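Local atomic coordinates of carboxylic ester hydrolase (PDB entry 7K4O), a protein that hydrolyses ester bonds of tannins as a fungal serine esterase of the tannase family and is seen here with gallic acid bound. Residues Val411-Asp417 / Tyr455-Pro461; Ile278-Tyr283 / Asn295-Ala300; Leu313-Arg319 / Tyr376-Lys380; Gly27-Asp31 / Phe62-Asp67; Tyr234-Pro238 / Gln344-Asp348. All coordinates share one frame; numbering follows the deposited sequence. Where two conformers were deposited one is given.

Contact 1: Val411-Asp417 / Tyr455-Pro461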
# COMPACT_ATOMS: atom_id res chain seq x y z
N VAL A 411 -8.17 2.48 12.46
CA VAL A 411 -7.41 2.02 11.29
C VAL A 411 -7.51 0.50 11.18
O VAL A 411 -7.25 -0.19 12.19
CB VAL A 411 -5.94 2.47 11.35
CG1 VAL A 411 -5.13 1.90 10.21
CG2 VAL A 411 -5.82 3.99 11.42
N ILE A 412 -7.74 0.03 9.98
CA ILE A 412 -7.52 -1.38 9.54
C ILE A 412 -6.36 -1.34 8.55
O ILE A 412 -6.48 -0.68 7.51
CB ILE A 412 -8.78 -2.01 8.91
CG1 ILE A 412 -9.88 -2.18 9.94
CG2 ILE A 412 -8.41 -3.31 8.23
CD1 ILE A 412 -11.20 -2.58 9.36
N HIS A 413 -5.27 -1.97 8.91
CA HIS A 413 -4.03 -2.03 8.11
C HIS A 413 -3.79 -3.50 7.75
O HIS A 413 -3.79 -4.35 8.65
CB HIS A 413 -2.93 -1.42 8.96
CG HIS A 413 -1.56 -1.35 8.40
ND1 HIS A 413 -0.55 -0.78 9.12
CD2 HIS A 413 -1.02 -1.79 7.24
CE1 HIS A 413 0.58 -0.87 8.41
NE2 HIS A 413 0.34 -1.47 7.27
N PHE A 414 -3.55 -3.77 6.49
CA PHE A 414 -3.28 -5.17 6.05
C PHE A 414 -2.09 -5.20 5.11
O PHE A 414 -1.74 -4.21 4.47
CB PHE A 414 -4.51 -5.82 5.43
CG PHE A 414 -4.97 -5.20 4.15
CD1 PHE A 414 -5.78 -4.06 4.18
CD2 PHE A 414 -4.63 -5.75 2.93
CE1 PHE A 414 -6.15 -3.46 2.99
CE2 PHE A 414 -5.02 -5.15 1.75
CZ PHE A 414 -5.80 -4.02 1.79
N HIS A 415 -1.47 -6.38 5.00
CA HIS A 415 -0.27 -6.56 4.16
C HIS A 415 -0.14 -8.03 3.74
O HIS A 415 -0.21 -8.90 4.62
CB HIS A 415 0.95 -6.05 4.95
CG HIS A 415 2.10 -5.69 4.09
ND1 HIS A 415 2.85 -4.55 4.35
CD2 HIS A 415 2.67 -6.30 3.01
CE1 HIS A 415 3.82 -4.47 3.44
NE2 HIS A 415 3.73 -5.52 2.60
N GLY A 416 0.09 -8.30 2.47
CA GLY A 416 0.31 -9.68 2.01
C GLY A 416 1.57 -10.29 2.57
O GLY A 416 2.62 -9.64 2.57
N ASP A 417 1.52 -11.55 2.99
CA ASP A 417 2.69 -12.28 3.54
C ASP A 417 3.72 -12.51 2.43
O ASP A 417 4.90 -12.67 2.81
CB ASP A 417 2.26 -13.64 4.14
CG ASP A 417 2.02 -13.53 5.63
OD1 ASP A 417 3.02 -13.43 6.34
OD2 ASP A 417 0.84 -13.59 6.05
N TYR A 455 -6.16 0.66 16.26
CA TYR A 455 -5.27 0.49 15.09
C TYR A 455 -4.85 -0.98 15.07
O TYR A 455 -4.06 -1.40 15.89
CB TYR A 455 -4.05 1.42 15.16
CG TYR A 455 -2.93 1.14 14.18
CD1 TYR A 455 -3.12 0.38 13.03
CD2 TYR A 455 -1.66 1.70 14.39
CE1 TYR A 455 -2.06 0.11 12.15
CE2 TYR A 455 -0.61 1.47 13.50
CZ TYR A 455 -0.80 0.63 12.41
OH TYR A 455 0.23 0.36 11.56
N ARG A 456 -5.46 -1.74 14.18
CA ARG A 456 -5.29 -3.19 14.04
C ARG A 456 -4.63 -3.49 12.72
O ARG A 456 -4.94 -2.89 11.69
CB ARG A 456 -6.65 -3.90 14.23
CG ARG A 456 -7.25 -3.63 15.60
CD ARG A 456 -8.67 -4.19 15.79
NE ARG A 456 -8.58 -5.62 15.92
CZ ARG A 456 -8.26 -6.27 17.04
NH1 ARG A 456 -8.02 -5.64 18.17
NH2 ARG A 456 -8.22 -7.59 17.01
N LEU A 457 -3.72 -4.47 12.77
CA LEU A 457 -2.85 -4.86 11.67
C LEU A 457 -3.01 -6.36 11.40
O LEU A 457 -2.97 -7.17 12.37
CB LEU A 457 -1.40 -4.54 12.06
CG LEU A 457 -0.33 -5.10 11.13
CD1 LEU A 457 -0.41 -4.51 9.72
CD2 LEU A 457 1.04 -4.84 11.76
N TYR A 458 -3.14 -6.72 10.14
CA TYR A 458 -3.42 -8.10 9.72
C TYR A 458 -2.51 -8.46 8.55
O TYR A 458 -2.51 -7.74 7.54
CB TYR A 458 -4.89 -8.27 9.33
CG TYR A 458 -5.89 -7.79 10.34
CD1 TYR A 458 -6.26 -6.46 10.34
CD2 TYR A 458 -6.52 -8.64 11.25
CE1 TYR A 458 -7.20 -5.95 11.23
CE2 TYR A 458 -7.46 -8.14 12.14
CZ TYR A 458 -7.81 -6.80 12.12
OH TYR A 458 -8.74 -6.25 13.00
N THR A 459 -1.79 -9.58 8.62
CA THR A 459 -1.11 -10.08 7.41
C THR A 459 -2.02 -11.03 6.65
O THR A 459 -2.96 -11.63 7.26
CB THR A 459 0.28 -10.69 7.71
OG1 THR A 459 0.17 -11.98 8.31
CG2 THR A 459 1.13 -9.77 8.59
N VAL A 460 -1.82 -11.13 5.35
CA VAL A 460 -2.72 -11.93 4.48
C VAL A 460 -1.91 -13.13 3.97
O VAL A 460 -1.05 -12.98 3.07
CB VAL A 460 -3.30 -11.11 3.33
CG1 VAL A 460 -4.37 -11.90 2.59
CG2 VAL A 460 -3.85 -9.77 3.85
N PRO A 461 -2.24 -14.35 4.45
CA PRO A 461 -1.54 -15.56 3.99
C PRO A 461 -1.45 -15.70 2.49
O PRO A 461 -2.43 -15.58 1.77
CB PRO A 461 -2.38 -16.72 4.58
CG PRO A 461 -2.97 -16.14 5.82
CD PRO A 461 -3.23 -14.66 5.48
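His413 and Tyr455 lie side by side on two neighbouring parallel strands, 410-416 and 455-460, the last pair of the central sheet of an alpha/beta-hydrolase fold. Their rings meet rim to rim with planes only 8° apart, and the Tyr455 hydroxyl OH reaches His413 ND1 at 2.8 Å in a hydrogen bond. CG of His413 is anti to the backbone N (chi1 -180°), which sends the imidazole straight out beside Leu457; the leucine's methyl CD1 sits over the centre of one imidazole face, 3.6 Å from the ring centroid. The far nitrogen, His413 NE2, is tied to Ser427 of helix 425-438, which packs on the sheet face that carries His413, Tyr455 and Leu457. On the opposite sheet face, Ile412 CG2 crosses to Tyr458 CE1 at 4.2 Å, and Phe414 runs alongside Val460, near helix 481-491. Backbone bonds from Arg456 N-Val411 O to Asp417 N-Val460 O hold the register. His415 touches the putative Ser-His-Asp triad and is gripped by Ser427 and the carbonyl of Ile422. Just past its strand, Asp417 OD2 accepts from Thr459 OG1, also bonded to Arg520, at 2.9 Å, on the syn side of the carboxylate but 33° out of its plane.

Contact 2: Ile278-Tyr283 / Asn295-Ala300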
# COMPACT_ATOMS: atom_id res chain seq x y z
N ILE A 278 17.79 -26.78 -1.07
CA ILE A 278 17.23 -26.72 -2.45
C ILE A 278 18.37 -26.87 -3.46
O ILE A 278 18.08 -27.06 -4.65
CB ILE A 278 16.41 -25.43 -2.65
CG1 ILE A 278 15.30 -25.33 -1.60
CG2 ILE A 278 15.84 -25.36 -4.06
CD1 ILE A 278 14.65 -23.97 -1.51
N GLU A 279 19.62 -26.73 -3.04
CA GLU A 279 20.76 -26.86 -3.98
C GLU A 279 20.67 -28.20 -4.72
O GLU A 279 20.43 -29.21 -4.08
CB GLU A 279 22.09 -26.77 -3.26
CG GLU A 279 23.23 -26.63 -4.26
CD GLU A 279 24.60 -26.48 -3.64
OE1 GLU A 279 25.57 -26.85 -4.33
OE2 GLU A 279 24.69 -25.99 -2.48
N GLY A 280 20.81 -28.16 -6.04
CA GLY A 280 20.79 -29.35 -6.89
C GLY A 280 19.40 -29.66 -7.44
O GLY A 280 19.31 -30.46 -8.36
N LYS A 281 18.34 -29.02 -6.95
CA LYS A 281 16.99 -29.33 -7.48
C LYS A 281 16.90 -28.82 -8.91
O LYS A 281 17.32 -27.72 -9.23
CB LYS A 281 15.91 -28.73 -6.58
CG LYS A 281 15.66 -29.51 -5.30
CD LYS A 281 14.37 -30.33 -5.37
CE LYS A 281 14.37 -31.60 -4.54
NZ LYS A 281 14.49 -31.33 -3.08
N PRO A 282 16.36 -29.62 -9.84
CA PRO A 282 16.26 -29.19 -11.23
C PRO A 282 15.17 -28.13 -11.40
O PRO A 282 14.17 -28.16 -10.70
CB PRO A 282 15.87 -30.46 -12.00
CG PRO A 282 15.20 -31.34 -10.95
CD PRO A 282 15.83 -30.98 -9.62
N TYR A 283 15.35 -27.28 -12.38
CA TYR A 283 14.32 -26.30 -12.77
C TYR A 283 14.26 -26.26 -14.29
O TYR A 283 15.29 -26.46 -14.97
CB TYR A 283 14.61 -24.92 -12.15
CG TYR A 283 15.88 -24.25 -12.62
CD1 TYR A 283 15.91 -23.50 -13.79
CD2 TYR A 283 17.03 -24.33 -11.85
CE1 TYR A 283 17.08 -22.86 -14.19
CE2 TYR A 283 18.20 -23.70 -12.23
CZ TYR A 283 18.22 -22.96 -13.40
OH TYR A 283 19.39 -22.35 -13.75
N ASN A 295 16.74 -23.79 -18.11
CA ASN A 295 16.79 -25.07 -17.37
C ASN A 295 18.18 -25.23 -16.78
O ASN A 295 19.14 -24.63 -17.27
CB ASN A 295 16.42 -26.28 -18.24
CG ASN A 295 17.38 -26.47 -19.39
OD1 ASN A 295 18.34 -27.22 -19.28
ND2 ASN A 295 17.14 -25.76 -20.49
N GLY A 296 18.25 -26.02 -15.73
CA GLY A 296 19.45 -26.16 -14.92
C GLY A 296 19.11 -26.81 -13.61
O GLY A 296 18.03 -27.45 -13.47
N THR A 297 20.02 -26.66 -12.67
CA THR A 297 19.84 -27.09 -11.27
C THR A 297 20.10 -25.86 -10.40
O THR A 297 20.96 -25.03 -10.78
CB THR A 297 20.76 -28.26 -10.89
OG1 THR A 297 22.11 -27.85 -11.04
CG2 THR A 297 20.47 -29.52 -11.69
N VAL A 298 19.41 -25.78 -9.27
CA VAL A 298 19.61 -24.63 -8.35
C VAL A 298 21.05 -24.68 -7.87
O VAL A 298 21.48 -25.68 -7.28
CB VAL A 298 18.59 -24.64 -7.20
CG1 VAL A 298 18.88 -23.49 -6.22
CG2 VAL A 298 17.18 -24.57 -7.74
N SER A 299 21.77 -23.60 -8.10
CA SER A 299 23.23 -23.50 -7.87
C SER A 299 23.51 -22.97 -6.47
O SER A 299 22.63 -22.32 -5.83
CB SER A 299 23.87 -22.64 -8.92
OG SER A 299 23.48 -21.28 -8.77
N ALA A 300 24.72 -23.23 -6.01
CA ALA A 300 25.21 -22.72 -4.72
C ALA A 300 25.21 -21.18 -4.76
O ALA A 300 24.89 -20.57 -3.74
CB ALA A 300 26.60 -23.25 -4.44
O HOH W 1 21.49 -22.64 -12.16
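Tyr283 lays its ring against the backbone of Gly296: the glycine CA stands 4.0 Å from the ring centroid, 21° off the normal, a CH-pi contact over the face. CG of Tyr283 lies between its backbone N and carbonyl carbon (chi1 65°), and this folds the ring back across the neighbouring strand. At the ring edge, CE2 approaches Thr297 O at 3.4 Å, and a water joins the Tyr283 OH (2.6 Å) to that same carbonyl, to which it donates a hydrogen bond. Beyond the ring, Val298 CG2 touches Tyr283 CD2 at 4.1 Å and crosses the CG2 methyl of Ile278. These side chains are set by a beta hairpin of strands 282-285 and 294-297, in which Tyr283 and Gly296 form the antiparallel hydrogen-bonded pair and Pro282 with Thr297 the non-hydrogen-bonded one. Past the strands the pairing carries on, Val298 N donating to Lys281 O and Gly280 N to Val298 O at 2.9 Å, the latter nearly straight at 170°. Gly280 is presented by a type II turn from Ile278 to Lys281. Further out, Lys243 of helix 238-252 packs on both Tyr283 and Val298, and Ser299 N-caps helix 300-310, its OG bonded to Gly302 N and Glu240.

Contact 3: Leu313-Arg319 / Tyr376-Lys380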
# COMPACT_ATOMS: atom_id res chain seq x y z
N LEU A 313 19.47 -5.60 3.60
CA LEU A 313 20.66 -4.73 3.44
C LEU A 313 21.42 -4.63 4.76
O LEU A 313 20.87 -4.18 5.79
CB LEU A 313 20.24 -3.36 2.93
CG LEU A 313 21.36 -2.34 2.87
CD1 LEU A 313 22.42 -2.74 1.87
CD2 LEU A 313 20.79 -0.99 2.50
N HIS A 314 22.71 -5.00 4.70
CA HIS A 314 23.69 -4.75 5.78
C HIS A 314 24.84 -3.95 5.16
O HIS A 314 25.05 -4.06 3.96
CB HIS A 314 24.20 -6.06 6.41
CG HIS A 314 23.19 -6.81 7.22
ND1 HIS A 314 22.08 -7.38 6.63
CD2 HIS A 314 23.14 -7.11 8.53
CE1 HIS A 314 21.39 -8.01 7.57
NE2 HIS A 314 22.01 -7.89 8.75
N ASP A 315 25.44 -3.08 5.94
CA ASP A 315 26.51 -2.20 5.43
C ASP A 315 27.84 -2.98 5.46
O ASP A 315 27.85 -4.18 5.84
CB ASP A 315 26.57 -0.90 6.23
CG ASP A 315 27.02 -1.02 7.66
OD1 ASP A 315 27.57 -2.11 8.06
OD2 ASP A 315 26.83 -0.03 8.40
N SER A 316 28.91 -2.31 5.03
CA SER A 316 30.27 -2.90 4.84
C SER A 316 30.79 -3.39 6.19
O SER A 316 31.71 -4.23 6.22
CB SER A 316 31.21 -1.89 4.17
OG SER A 316 31.36 -0.76 5.02
N GLN A 317 30.22 -2.94 7.31
CA GLN A 317 30.64 -3.42 8.65
C GLN A 317 29.69 -4.49 9.23
O GLN A 317 29.79 -4.77 10.44
CB GLN A 317 30.83 -2.24 9.59
CG GLN A 317 31.92 -1.27 9.11
CD GLN A 317 33.29 -1.88 9.32
OE1 GLN A 317 34.04 -2.13 8.37
NE2 GLN A 317 33.59 -2.15 10.58
N GLY A 318 28.79 -5.05 8.42
CA GLY A 318 27.84 -6.09 8.88
C GLY A 318 26.67 -5.55 9.71
O GLY A 318 25.92 -6.36 10.27
N ARG A 319 26.46 -4.24 9.79
CA ARG A 319 25.36 -3.67 10.59
C ARG A 319 24.11 -3.62 9.71
O ARG A 319 24.20 -3.28 8.53
CB ARG A 319 25.72 -2.28 11.11
CG ARG A 319 26.90 -2.26 12.09
CD ARG A 319 27.29 -0.82 12.41
NE ARG A 319 27.80 -0.16 11.18
CZ ARG A 319 28.72 0.83 11.14
NH1 ARG A 319 29.21 1.36 12.25
NH2 ARG A 319 29.13 1.30 9.98
N TYR A 376 26.57 -1.65 -1.12
CA TYR A 376 25.70 -1.66 0.07
C TYR A 376 25.78 -0.31 0.79
O TYR A 376 24.75 0.20 1.29
CB TYR A 376 26.03 -2.82 1.01
CG TYR A 376 25.91 -4.19 0.39
CD1 TYR A 376 24.98 -4.50 -0.59
CD2 TYR A 376 26.79 -5.21 0.78
CE1 TYR A 376 24.88 -5.77 -1.13
CE2 TYR A 376 26.69 -6.49 0.26
CZ TYR A 376 25.73 -6.78 -0.69
OH TYR A 376 25.65 -8.03 -1.23
N ASP A 377 26.98 0.25 0.98
CA ASP A 377 27.12 1.52 1.72
C ASP A 377 26.47 2.68 0.93
O ASP A 377 25.95 3.60 1.62
CB ASP A 377 28.60 1.82 2.02
CG ASP A 377 29.20 0.97 3.14
OD1 ASP A 377 28.47 0.28 3.86
OD2 ASP A 377 30.47 0.99 3.27
N THR A 378 26.50 2.68 -0.40
CA THR A 378 25.83 3.73 -1.22
C THR A 378 24.33 3.66 -0.88
O THR A 378 23.71 4.74 -0.69
CB THR A 378 25.99 3.50 -2.72
OG1 THR A 378 27.38 3.28 -3.02
CG2 THR A 378 25.49 4.63 -3.59
N LEU A 379 23.78 2.46 -0.82
CA LEU A 379 22.32 2.27 -0.51
C LEU A 379 22.05 2.79 0.91
O LEU A 379 21.04 3.52 1.12
CB LEU A 379 21.91 0.80 -0.65
CG LEU A 379 22.08 0.18 -2.03
CD1 LEU A 379 21.54 -1.22 -2.04
CD2 LEU A 379 21.43 0.98 -3.13
N LYS A 380 22.89 2.46 1.88
CA LYS A 380 22.73 2.97 3.26
C LYS A 380 22.72 4.50 3.24
O LYS A 380 21.87 5.11 3.87
CB LYS A 380 23.86 2.45 4.14
CG LYS A 380 23.94 3.11 5.51
CD LYS A 380 25.19 2.72 6.27
CE LYS A 380 25.27 3.39 7.62
NZ LYS A 380 26.40 2.85 8.41
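Asp315 turns its CG between the backbone N and the carbonyl carbon (chi1 68°), while Lys380, in one of its two conformers, holds an extended chain (chi1 170°), which lays the two side by side and brings Lys380 NZ to Asp315 OD2 at 2.9 Å on the anti lone pair. The same oxygen takes Arg319 NE on its syn lone pair at 2.9 Å and Arg319 NH2 from above the carboxylate plane. Three donors grip Asp315 OD2, and the shared carboxylate would offset the nearness of the two cations. Asp377 binds Ser316 twice: OD1 accepts the backbone N at 2.9 Å and OD2 accepts the hydroxyl OG at 2.6 Å, on its syn lone pair. Alongside, Leu313 straddles the helix start, CD1 against Tyr376 CB at 3.7 Å and CD2 against Leu379 CB at 3.8 Å. Arg319 N reaches Asp315 OD1 from the face opposite Gln317 N, whose bond makes an Asx turn in a type I beta turn, joined to helix 376-390 by a salt-bridge network.

Contact 4: Gly27-Asp31 / Phe62-Asp67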
# COMPACT_ATOMS: atom_id res chain seq x y z
N GLY A 27 -6.68 30.54 0.28
CA GLY A 27 -5.70 30.19 -0.75
C GLY A 27 -6.24 29.28 -1.82
O GLY A 27 -5.51 28.95 -2.74
N ILE A 28 -7.49 28.84 -1.69
CA ILE A 28 -8.15 27.96 -2.69
C ILE A 28 -9.28 28.72 -3.40
O ILE A 28 -10.21 29.16 -2.73
CB ILE A 28 -8.71 26.68 -2.05
CG1 ILE A 28 -7.62 25.84 -1.38
CG2 ILE A 28 -9.46 25.86 -3.09
CD1 ILE A 28 -6.60 25.39 -2.33
N THR A 29 -9.20 28.81 -4.71
CA THR A 29 -10.28 29.34 -5.58
C THR A 29 -10.91 28.18 -6.33
O THR A 29 -10.21 27.48 -7.10
CB THR A 29 -9.74 30.45 -6.49
OG1 THR A 29 -9.31 31.53 -5.67
CG2 THR A 29 -10.84 30.94 -7.42
N ILE A 30 -12.23 28.04 -6.20
CA ILE A 30 -12.94 26.94 -6.89
C ILE A 30 -13.60 27.51 -8.16
O ILE A 30 -14.20 28.56 -8.05
CB ILE A 30 -13.97 26.30 -5.95
CG1 ILE A 30 -13.21 25.57 -4.83
CG2 ILE A 30 -14.85 25.34 -6.74
CD1 ILE A 30 -14.03 25.07 -3.74
N ASP A 31 -13.41 26.84 -9.29
CA ASP A 31 -13.97 27.30 -10.59
C ASP A 31 -15.37 26.69 -10.78
O ASP A 31 -15.48 25.56 -11.27
CB ASP A 31 -13.07 26.90 -11.75
CG ASP A 31 -13.54 27.43 -13.09
OD1 ASP A 31 -14.57 28.11 -13.11
OD2 ASP A 31 -12.86 27.18 -14.07
N PHE A 62 -14.81 18.85 -11.28
CA PHE A 62 -14.60 20.30 -11.28
C PHE A 62 -13.14 20.60 -10.92
O PHE A 62 -12.41 19.69 -10.51
CB PHE A 62 -15.54 21.03 -10.33
CG PHE A 62 -15.46 20.59 -8.90
CD1 PHE A 62 -16.24 19.54 -8.47
CD2 PHE A 62 -14.60 21.19 -8.01
CE1 PHE A 62 -16.16 19.10 -7.15
CE2 PHE A 62 -14.56 20.80 -6.67
CZ PHE A 62 -15.30 19.72 -6.26
N ALA A 63 -12.76 21.84 -11.17
CA ALA A 63 -11.38 22.32 -11.01
C ALA A 63 -11.32 23.34 -9.89
O ALA A 63 -12.26 24.10 -9.62
CB ALA A 63 -10.89 22.93 -12.31
N TYR A 64 -10.14 23.42 -9.26
CA TYR A 64 -9.80 24.52 -8.36
C TYR A 64 -8.33 24.90 -8.57
O TYR A 64 -7.61 24.19 -9.26
CB TYR A 64 -10.12 24.19 -6.91
CG TYR A 64 -9.27 23.15 -6.24
CD1 TYR A 64 -8.09 23.49 -5.59
CD2 TYR A 64 -9.65 21.83 -6.20
CE1 TYR A 64 -7.34 22.54 -4.91
CE2 TYR A 64 -8.91 20.86 -5.54
CZ TYR A 64 -7.75 21.21 -4.88
OH TYR A 64 -7.04 20.25 -4.21
N SER A 65 -7.93 26.00 -7.97
CA SER A 65 -6.53 26.46 -8.08
C SER A 65 -6.04 27.03 -6.76
O SER A 65 -6.85 27.47 -5.94
CB SER A 65 -6.38 27.43 -9.20
OG SER A 65 -7.17 28.58 -9.00
N HIS A 66 -4.71 27.00 -6.58
CA HIS A 66 -4.04 27.61 -5.43
C HIS A 66 -3.73 29.06 -5.79
O HIS A 66 -2.98 29.27 -6.76
CB HIS A 66 -2.77 26.88 -5.07
CG HIS A 66 -3.00 25.50 -4.57
ND1 HIS A 66 -3.14 24.45 -5.41
CD2 HIS A 66 -3.12 25.01 -3.32
CE1 HIS A 66 -3.35 23.33 -4.67
NE2 HIS A 66 -3.36 23.67 -3.39
N ASP A 67 -4.22 29.96 -4.99
CA ASP A 67 -3.96 31.41 -5.16
C ASP A 67 -2.44 31.63 -5.21
O ASP A 67 -1.73 31.12 -4.38
CB ASP A 67 -4.60 32.21 -4.05
CG ASP A 67 -6.12 32.07 -3.99
OD1 ASP A 67 -6.69 31.53 -4.98
OD2 ASP A 67 -6.68 32.45 -2.92
O HOH W 2 -9.80 28.20 -10.02
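The open ends of a long beta hairpin, strands 28-47 and 50-66, pair here at the margin of the large mixed sheet. Ser65 and Thr29 form the antiparallel hydrogen-bonded pair, Thr29 N to Ser65 O at 3.0 Å and Ser65 N to Thr29 O at 2.9 Å. A water donates to Thr29 O as well and, in one of the two Ser65 conformers, meets Ser65 OG at 2.8 Å. On that face Thr29 and Asp67 cross at about a right angle; OG1, beside its own backbone N (chi1 -64°), donates to the syn lone pair of Asp67 OD1 at 2.7 Å. Asp67 N, in turn, binds Gly27 O at 2.8 Å, closing the pairing where the chain leaves the strand. On the other face the two branches of Ile28 part: CG2 comes obliquely to Tyr64 CD1 at 3.7 Å, while CD1 lies alongside the imidazole of His66, 3.6 Å from CD2. Next along, Ile30 CG1 crosses Tyr64 CB. The polar ends of Tyr64 and His66 are engaged by helix 144-169, where Glu157 is hydrogen-bonded to both Tyr64 OH and His66 NE2; Asp72 holds His66 ND1. The arrangement is an antiparallel beta hairpin at the sheet margin, one face packed on helix 144-169.

Contact 5: Tyr234-Pro238 / Gln344-Asp348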
# COMPACT_ATOMS: atom_id res chain seq x y z
N TYR A 234 26.89 -12.59 -9.61
CA TYR A 234 26.07 -13.70 -10.15
C TYR A 234 24.65 -13.18 -10.43
O TYR A 234 24.04 -12.61 -9.53
CB TYR A 234 26.03 -14.86 -9.17
CG TYR A 234 25.21 -16.00 -9.71
CD1 TYR A 234 25.67 -16.77 -10.78
CD2 TYR A 234 23.97 -16.31 -9.19
CE1 TYR A 234 24.92 -17.81 -11.29
CE2 TYR A 234 23.22 -17.36 -9.68
CZ TYR A 234 23.69 -18.11 -10.74
OH TYR A 234 22.93 -19.14 -11.19
N TYR A 235 24.17 -13.42 -11.63
CA TYR A 235 22.86 -12.98 -12.12
C TYR A 235 21.98 -14.20 -12.30
O TYR A 235 21.97 -14.81 -13.36
CB TYR A 235 23.08 -12.13 -13.37
CG TYR A 235 23.95 -10.94 -13.06
CD1 TYR A 235 23.42 -9.78 -12.49
CD2 TYR A 235 25.32 -11.00 -13.23
CE1 TYR A 235 24.22 -8.68 -12.19
CE2 TYR A 235 26.14 -9.93 -12.90
CZ TYR A 235 25.59 -8.78 -12.37
OH TYR A 235 26.40 -7.74 -12.02
N PRO A 236 21.17 -14.58 -11.29
CA PRO A 236 20.37 -15.80 -11.40
C PRO A 236 19.35 -15.70 -12.51
O PRO A 236 18.68 -14.67 -12.67
CB PRO A 236 19.66 -15.94 -10.05
CG PRO A 236 20.45 -15.03 -9.14
CD PRO A 236 20.96 -13.90 -10.01
N PRO A 237 19.20 -16.75 -13.35
CA PRO A 237 18.05 -16.82 -14.26
C PRO A 237 16.79 -16.72 -13.41
O PRO A 237 16.73 -17.30 -12.33
CB PRO A 237 18.16 -18.20 -14.93
CG PRO A 237 19.60 -18.60 -14.73
CD PRO A 237 20.04 -17.96 -13.42
N PRO A 238 15.76 -15.97 -13.85
CA PRO A 238 14.51 -15.87 -13.08
C PRO A 238 13.97 -17.23 -12.63
O PRO A 238 13.49 -17.37 -11.52
CB PRO A 238 13.55 -15.22 -14.08
CG PRO A 238 14.45 -14.36 -14.94
CD PRO A 238 15.72 -15.18 -15.09
N GLN A 344 24.13 -14.68 -21.92
CA GLN A 344 24.18 -14.68 -20.44
C GLN A 344 23.10 -13.77 -19.84
O GLN A 344 22.72 -12.77 -20.48
CB GLN A 344 25.57 -14.27 -19.97
CG GLN A 344 26.64 -15.28 -20.37
CD GLN A 344 27.24 -16.02 -19.20
OE1 GLN A 344 27.08 -15.64 -18.05
NE2 GLN A 344 27.93 -17.11 -19.51
N TRP A 345 22.65 -14.13 -18.65
CA TRP A 345 21.74 -13.27 -17.84
C TRP A 345 22.58 -12.19 -17.17
O TRP A 345 23.71 -12.48 -16.70
CB TRP A 345 20.94 -14.09 -16.83
CG TRP A 345 19.95 -15.00 -17.48
CD1 TRP A 345 20.17 -16.28 -17.90
CD2 TRP A 345 18.59 -14.69 -17.85
NE1 TRP A 345 19.04 -16.79 -18.49
CE2 TRP A 345 18.05 -15.84 -18.47
CE3 TRP A 345 17.76 -13.57 -17.71
CZ2 TRP A 345 16.73 -15.91 -18.92
CZ3 TRP A 345 16.47 -13.62 -18.16
CH2 TRP A 345 15.96 -14.78 -18.77
N GLY A 346 22.05 -10.97 -17.12
CA GLY A 346 22.80 -9.84 -16.57
C GLY A 346 21.89 -8.86 -15.84
O GLY A 346 20.65 -9.07 -15.77
N LEU A 347 22.51 -7.79 -15.36
CA LEU A 347 21.84 -6.79 -14.50
C LEU A 347 20.63 -6.20 -15.22
O LEU A 347 20.71 -5.80 -16.39
CB LEU A 347 22.88 -5.73 -14.14
CG LEU A 347 22.39 -4.53 -13.34
CD1 LEU A 347 21.89 -4.99 -11.98
CD2 LEU A 347 23.51 -3.53 -13.17
N ASP A 348 19.51 -6.09 -14.50
CA ASP A 348 18.30 -5.38 -14.97
C ASP A 348 17.86 -4.42 -13.86
O ASP A 348 17.29 -4.91 -12.87
CB ASP A 348 17.21 -6.39 -15.32
CG ASP A 348 16.00 -5.76 -16.00
OD1 ASP A 348 16.00 -4.52 -16.19
OD2 ASP A 348 15.08 -6.52 -16.35
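Pro237 and Pro238 lie over one face of the Trp345 indole, which can be followed outward from its root. Trp345 CB lies 3.7 Å from Tyr235 O; beyond it CG stands beside the backbone N (chi1 -68°), and the flat ring system then passes over the prolines. Trp345 CG is 4.2 Å from Pro237 CA, which sits almost exactly on the normal of the five-membered ring, 5° off it. CD1 meets Pro237 CG, and Trp345 NE1 comes against Pro237 CB at 3.9 Å. Across the six-membered ring the partner changes: Trp345 CE3, CZ3 and CH2 all lie under Pro238 CD, with CZ3 nearest at 3.5 Å. Pro238 CD stands 3.6 Å from that ring's centroid, so each proline covers one ring of the same indole face in a pair of CH-pi contacts. No hydrogen bond joins the segments. The contact continues at Tyr235, where CB touches Trp345 O at 3.4 Å and the ring slants past Gly346 until CE1 reaches Leu347 CB at 3.8 Å. Around this, Gln294 of strand 294-297 touches both prolines and the indole, and the Tyr338 ring meets the indole at about 55°. Pro237 is the N-cap residue of helix 238-252; these proline-tryptophan CH-pi contacts join the start of that helix to the small two-stranded sheet of 337-339 and 344-346.

Contacts 1 and 4 belong to the same mixed sheet but to opposite margins of it: 455-460 and 28-47 are its outermost strands, and the contact centres lie about 37 Å apart. Contact 1 is the nearer to the active site, with the side chain of His415 about 9 Å from the bound gallic acid; separately, the side chain of its Pro461 is about 7 Å from the calcium ion. Contact 3 is about 13 Å from the gallic acid, measured from the Leu379 side chain. Contacts 2 and 5 are neighbours, centres about 15 Å apart; Tyr283 OH packs on Pro237 CG at 3.9 Å, and Ser299 OG makes a weak hydrogen bond with Tyr234 OH. Contacts 3 and 5 interleave along the chain.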